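One contact in two related proteins. Structure 1 is superoxide dismutase from Acidilobus saccharovorans, which catalyses the dismutation of superoxide to molecular oxygen and hydrogen peroxide, with iron as its metal: PDB 4FFK (chain A, 1.76 Å), residues K136-V141 and I157-K162. Structure 2 is superoxide dismutase [Mn/Fe] from Aeropyrum pernix: PDB 3AK2 (chain B, 1.35 Å), residues K123-V128 and I144-K149. Both blocks share one frame: the second was fitted to the first on N, CA, C and O of the twelve residues, RMSD 0.29 Å. Numbering follows each deposited sequence.

Structure 1 (4FFK); sequences KNVEGV and ILQVEK.
Val141 and Lys162 share a backbone hydrogen bond, Lys162 N to Val141 O at 2.9 Å, joining the loop after helix 124-136 to outer strand 155-161 in the three-stranded antiparallel sheet of the Fe/Mn superoxide dismutase C-terminal domain. The side chain of Val141 is about 8 Å from the bound iron. Among polar side chains, Gln159 NE2 bonds Ala134 O and, weakly, Asn137 O (3.1 Å). A water accepts from Glu139 N (2.9 Å) and donates to Gln159 OE1 and Glu161 OE2. Asn137, CG anti to its carbonyl carbon (chi1 -71°), turns ND2 back to Asp133 O. Salt bridges of Glu139 and Glu161 to Arg80 of the second subunit and Lys162 of the third probably offset their like charges. In the apolar packing, Val138 CG2 lies 4.1 Å from Gln159 CG, the two side chains running past each other in opposite directions.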
loop_
_atom_site.group_PDB
_atom_site.type_symbol
_atom_site.label_atom_id
_atom_site.label_comp_id
_atom_site.label_asym_id
_atom_site.label_seq_id
_atom_site.Cartn_x
_atom_site.Cartn_y
_atom_site.Cartn_z
ATOM N N LYS A 136 16.783 -8.114 -0.871
ATOM C CA LYS A 136 16.528 -8.878 -2.069
ATOM C C LYS A 136 15.044 -9.206 -2.138
ATOM O O LYS A 136 14.504 -9.406 -3.214
ATOM C CB LYS A 136 17.360 -10.175 -2.059
ATOM C CG LYS A 136 18.819 -9.946 -2.338
ATOM C CD LYS A 136 19.599 -11.212 -1.891
ATOM C CE LYS A 136 21.065 -10.755 -1.743
ATOM N NZ LYS A 136 21.898 -11.999 -1.602
ATOM N N ASN A 137 14.381 -9.257 -0.974
ATOM C CA ASN A 137 13.036 -9.669 -0.913
ATOM C C ASN A 137 12.064 -8.535 -0.647
ATOM O O ASN A 137 10.930 -8.786 -0.228
ATOM C CB ASN A 137 12.857 -10.792 0.105
ATOM C CG ASN A 137 13.491 -12.060 -0.408
ATOM O OD1 ASN A 137 12.949 -12.668 -1.303
ATOM N ND2 ASN A 137 14.699 -12.354 0.046
ATOM N N VAL A 138 12.500 -7.322 -0.958
ATOM C CA VAL A 138 11.503 -6.256 -1.053
ATOM C C VAL A 138 10.632 -6.625 -2.240
ATOM O O VAL A 138 11.148 -6.913 -3.368
ATOM C CB VAL A 138 12.184 -4.936 -1.278
ATOM C CG1 VAL A 138 11.035 -3.941 -1.766
ATOM C CG2 VAL A 138 12.885 -4.487 -0.019
ATOM N N GLU A 139 9.302 -6.644 -2.037
ATOM C CA GLU A 139 8.386 -7.040 -3.077
ATOM C C GLU A 139 8.108 -5.791 -3.893
ATOM O O GLU A 139 7.595 -4.802 -3.385
ATOM C CB GLU A 139 7.126 -7.511 -2.499
ATOM C CG GLU A 139 6.104 -7.987 -3.503
ATOM C CD GLU A 139 4.918 -8.586 -2.824
ATOM O OE1 GLU A 139 4.124 -7.770 -2.283
ATOM O OE2 GLU A 139 4.725 -9.806 -2.883
ATOM N N GLY A 140 8.468 -5.826 -5.151
ATOM C CA GLY A 140 8.297 -4.615 -5.915
ATOM C C GLY A 140 9.544 -3.781 -5.785
ATOM O O GLY A 140 10.629 -4.294 -5.944
ATOM N N VAL A 141 9.431 -2.490 -5.493
ATOM C CA VAL A 141 10.620 -1.659 -5.315
ATOM C C VAL A 141 10.550 -1.061 -3.974
ATOM O O VAL A 141 9.499 -0.971 -3.409
ATOM C CB VAL A 141 10.701 -0.554 -6.305
ATOM C CG1 VAL A 141 10.852 -1.239 -7.725
ATOM C CG2 VAL A 141 9.446 0.288 -6.229
ATOM N N ILE A 157 15.865 -4.265 11.404
ATOM C CA ILE A 157 15.890 -4.243 9.934
ATOM C C ILE A 157 14.479 -3.914 9.454
ATOM O O ILE A 157 13.516 -4.510 9.855
ATOM C CB ILE A 157 16.355 -5.552 9.391
ATOM C CG1 ILE A 157 17.843 -5.719 9.751
ATOM C CG2 ILE A 157 16.151 -5.608 7.812
ATOM C CD1 ILE A 157 18.423 -7.072 9.262
ATOM N N LEU A 158 14.388 -2.934 8.582
ATOM C CA LEU A 158 13.098 -2.600 7.981
ATOM C C LEU A 158 13.111 -2.884 6.494
ATOM O O LEU A 158 14.129 -2.748 5.832
ATOM C CB LEU A 158 12.861 -1.104 8.127
ATOM C CG LEU A 158 13.152 -0.629 9.569
ATOM C CD1 LEU A 158 12.864 0.844 9.544
ATOM C CD2 LEU A 158 12.376 -1.341 10.592
ATOM N N GLN A 159 11.920 -3.150 5.949
ATOM C CA GLN A 159 11.767 -2.906 4.528
ATOM C C GLN A 159 10.968 -1.669 4.305
ATOM O O GLN A 159 10.116 -1.291 5.119
ATOM C CB GLN A 159 10.983 -4.020 3.892
ATOM C CG GLN A 159 11.757 -5.345 3.871
ATOM C CD GLN A 159 11.003 -6.358 3.093
ATOM O OE1 GLN A 159 9.808 -6.411 3.164
ATOM N NE2 GLN A 159 11.713 -7.199 2.324
ATOM N N VAL A 160 11.139 -1.124 3.125
ATOM C CA VAL A 160 10.289 -0.033 2.716
ATOM C C VAL A 160 9.821 -0.419 1.338
ATOM O O VAL A 160 10.581 -0.987 0.562
ATOM C CB VAL A 160 11.096 1.304 2.560
ATOM C CG1 VAL A 160 10.064 2.394 2.210
ATOM C CG2 VAL A 160 11.825 1.640 3.847
ATOM N N GLU A 161 8.527 -0.258 1.042
ATOM C CA GLU A 161 8.122 -0.390 -0.370
ATOM C C GLU A 161 7.816 0.989 -0.915
ATOM O O GLU A 161 7.433 1.850 -0.160
ATOM C CB GLU A 161 6.910 -1.286 -0.473
ATOM C CG GLU A 161 7.289 -2.759 -0.225
ATOM C CD GLU A 161 6.054 -3.617 -0.180
ATOM O OE1 GLU A 161 4.979 -3.294 -0.741
ATOM O OE2 GLU A 161 6.174 -4.648 0.469
ATOM N N LYS A 162 8.113 1.207 -2.193
ATOM C CA LYS A 162 8.249 2.600 -2.701
ATOM C C LYS A 162 9.179 3.321 -1.708
ATOM O O LYS A 162 10.175 2.744 -1.259
ATOM C CB LYS A 162 6.846 3.237 -2.778
ATOM C CG LYS A 162 5.985 2.563 -3.805
ATOM C CD LYS A 162 4.521 3.013 -3.687
ATOM C CE LYS A 162 4.381 4.466 -4.054
ATOM N NZ LYS A 162 2.920 4.923 -3.881
HETATM O O HOH W 1 8.522 -5.921 0.622
#

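Structure 2 (3AK2); sequences KTVEGV and ILQVEK. With EDO (1,2-ethanediol), chain C.
Between Val128 and Lys149 runs the backbone hydrogen bond of the contact, Lys149 N to Val128 O at 2.9 Å. The side chain of Val128 is about 8 Å from the bound manganese. Among polar side chains, Gln146 NE2 bonds Ala121 O and lies 3.4 Å from Thr124 O. A water accepts from Glu126 N (2.8 Å) and donates to Gln146 OE1 and Glu148 OE1. Thr124, its CG2 anti to the carbonyl carbon, sets OG1 at chi1 63°, where it bonds Ala120 O in the preceding helix and lies 3.2 Å from Gln146 NE2. Salt bridges of Glu126 and Glu148 to Arg67 of the third subunit and Lys149 of the second probably offset their like charges. In the apolar packing, Val125 CG2 lies 3.9 Å from Gln146 CG, the two side chains running past each other in opposite directions.

Structure 1 against structure 2
The backbone hydrogen bond is kept: Lys162(A) N to Val141(A) O measures 2.9 Å, as does Lys149(B) N to Val128(B) O. The bridging water occupies the same place in both models. Asn137(A) is exchanged for Thr124(B) where the comparable CA atoms coincide within the error. CB keeps its place, and CG of Asn137(A) and CG2 of Thr124(B) fall 0.4 Å apart, a planar amide carbon standing where threonine has a methyl. OD1 of Asn137(A) has no counterpart in Thr124(B). Conversely, OG1 of Thr124(B), which bonds Ala120(B) O and lies 3.2 Å from Gln146(B) NE2, is without one in Asn137(A). In the packing, the touch of CB on the glutamine persists, at 4.4 Å from Asn137(A) CB to Gln159(A) NE2 and 4.1 Å from Thr124(B) CB to Gln146(B) NE2. The side chains of Val138(A), Glu139(A), Gln159(A) and Glu161(A) match their counterparts in place, whereas Ile157(A), which touches nothing across the contact, lies differently from Ile144(B).

Structure 2 (3AK2)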
loop_
_atom_site.group_PDB
_atom_site.type_symbol
_atom_site.label_atom_id
_atom_site.label_comp_id
_atom_site.label_asym_id
_atom_site.label_seq_id
_atom_site.Cartn_x
_atom_site.Cartn_y
_atom_site.Cartn_z
ATOM N N LYS B 123 16.948 -8.096 -0.703
ATOM C CA LYS B 123 16.659 -8.931 -1.862
ATOM C C LYS B 123 15.173 -9.220 -2.022
ATOM O O LYS B 123 14.672 -9.318 -3.148
ATOM C CB LYS B 123 17.445 -10.243 -1.795
ATOM C CG LYS B 123 18.922 -10.074 -2.106
ATOM C CD LYS B 123 19.679 -11.377 -1.924
ATOM C CE LYS B 123 21.174 -11.129 -1.800
ATOM N NZ LYS B 123 21.923 -12.393 -1.537
ATOM N N THR B 124 14.473 -9.343 -0.898
ATOM C CA THR B 124 13.083 -9.793 -0.919
ATOM C C THR B 124 12.047 -8.670 -0.807
ATOM O O THR B 124 10.874 -8.933 -0.541
ATOM C CB THR B 124 12.819 -10.865 0.157
ATOM O OG1 THR B 124 13.040 -10.310 1.462
ATOM C CG2 THR B 124 13.714 -12.105 -0.061
ATOM N N VAL B 125 12.466 -7.425 -1.017
ATOM C CA VAL B 125 11.500 -6.335 -1.133
ATOM C C VAL B 125 10.578 -6.675 -2.300
ATOM O O VAL B 125 11.037 -7.022 -3.391
ATOM C CB VAL B 125 12.181 -4.970 -1.350
ATOM C CG1 VAL B 125 11.153 -3.909 -1.701
ATOM C CG2 VAL B 125 12.949 -4.559 -0.100
ATOM N N GLU B 126 9.275 -6.607 -2.056
ATOM C CA GLU B 126 8.304 -6.937 -3.082
ATOM C C GLU B 126 7.981 -5.690 -3.895
ATOM O O GLU B 126 7.483 -4.702 -3.358
ATOM C CB GLU B 126 7.051 -7.500 -2.440
ATOM C CG GLU B 126 6.093 -8.095 -3.433
ATOM C CD GLU B 126 4.923 -8.732 -2.747
ATOM O OE1 GLU B 126 4.885 -9.981 -2.690
ATOM O OE2 GLU B 126 4.056 -7.979 -2.248
ATOM N N GLY B 127 8.257 -5.738 -5.193
ATOM C CA GLY B 127 8.234 -4.529 -6.013
ATOM C C GLY B 127 9.473 -3.700 -5.735
ATOM O O GLY B 127 10.536 -4.237 -5.422
ATOM N N VAL B 128 9.345 -2.389 -5.844
ATOM C CA VAL B 128 10.483 -1.517 -5.609
ATOM C C VAL B 128 10.474 -1.019 -4.165
ATOM O O VAL B 128 9.421 -0.964 -3.524
ATOM C CB VAL B 128 10.522 -0.355 -6.609
ATOM C CG1 VAL B 128 10.731 -0.888 -8.025
ATOM C CG2 VAL B 128 9.252 0.486 -6.532
ATOM N N ILE B 144 16.056 -3.769 11.680
ATOM C CA ILE B 144 16.042 -3.864 10.221
ATOM C C ILE B 144 14.599 -3.950 9.744
ATOM O O ILE B 144 13.775 -4.642 10.351
ATOM C CB ILE B 144 16.869 -5.076 9.695
ATOM C CG1 ILE B 144 18.343 -4.925 10.087
ATOM C CG2 ILE B 144 16.734 -5.230 8.167
ATOM C CD1 ILE B 144 19.197 -6.164 9.834
ATOM N N LEU B 145 14.293 -3.228 8.669
ATOM C CA LEU B 145 12.986 -3.351 8.019
ATOM C C LEU B 145 13.085 -3.094 6.516
ATOM O O LEU B 145 14.134 -2.671 6.012
ATOM C CB LEU B 145 11.940 -2.425 8.668
ATOM C CG LEU B 145 12.001 -0.915 8.402
ATOM C CD1 LEU B 145 10.649 -0.273 8.676
ATOM C CD2 LEU B 145 13.101 -0.214 9.195
ATOM N N GLN B 146 11.991 -3.375 5.810
ATOM C CA GLN B 146 11.843 -3.006 4.408
ATOM C C GLN B 146 10.937 -1.799 4.274
ATOM O O GLN B 146 10.026 -1.584 5.095
ATOM C CB GLN B 146 11.193 -4.128 3.613
ATOM C CG GLN B 146 11.982 -5.410 3.540
ATOM C CD GLN B 146 11.206 -6.510 2.852
ATOM O OE1 GLN B 146 9.974 -6.501 2.831
ATOM N NE2 GLN B 146 11.925 -7.475 2.288
ATOM N N VAL B 147 11.164 -1.038 3.213
ATOM C CA VAL B 147 10.236 0.003 2.798
ATOM C C VAL B 147 9.867 -0.270 1.341
ATOM O O VAL B 147 10.748 -0.540 0.521
ATOM C CB VAL B 147 10.857 1.412 2.966
ATOM C CG1 VAL B 147 9.964 2.489 2.363
ATOM C CG2 VAL B 147 11.142 1.707 4.440
ATOM N N GLU B 148 8.573 -0.236 1.030
ATOM C CA GLU B 148 8.099 -0.350 -0.353
ATOM C C GLU B 148 7.864 1.050 -0.913
ATOM O O GLU B 148 7.544 1.974 -0.160
ATOM C CB GLU B 148 6.837 -1.216 -0.426
ATOM C CG GLU B 148 7.131 -2.695 -0.178
ATOM C CD GLU B 148 5.907 -3.595 -0.235
ATOM O OE1 GLU B 148 5.980 -4.699 0.344
ATOM O OE2 GLU B 148 4.880 -3.211 -0.848
ATOM N N LYS B 149 8.023 1.215 -2.227
ATOM C CA LYS B 149 8.134 2.552 -2.819
ATOM C C LYS B 149 9.136 3.346 -1.978
ATOM O O LYS B 149 10.242 2.863 -1.752
ATOM C CB LYS B 149 6.770 3.253 -2.936
ATOM C CG LYS B 149 5.806 2.574 -3.918
ATOM C CD LYS B 149 4.686 3.499 -4.408
ATOM C CE LYS B 149 3.703 3.880 -3.323
ATOM N NZ LYS B 149 2.585 4.628 -3.962
HETATM C C1 EDO C . 2.576 -0.248 -3.805
HETATM O O1 EDO C . 3.001 0.770 -4.715
HETATM C C2 EDO C . 3.590 -0.369 -2.677
HETATM O O2 EDO C . 4.509 -1.420 -2.993
HETATM O O HOH W 2 8.442 -5.924 0.574
#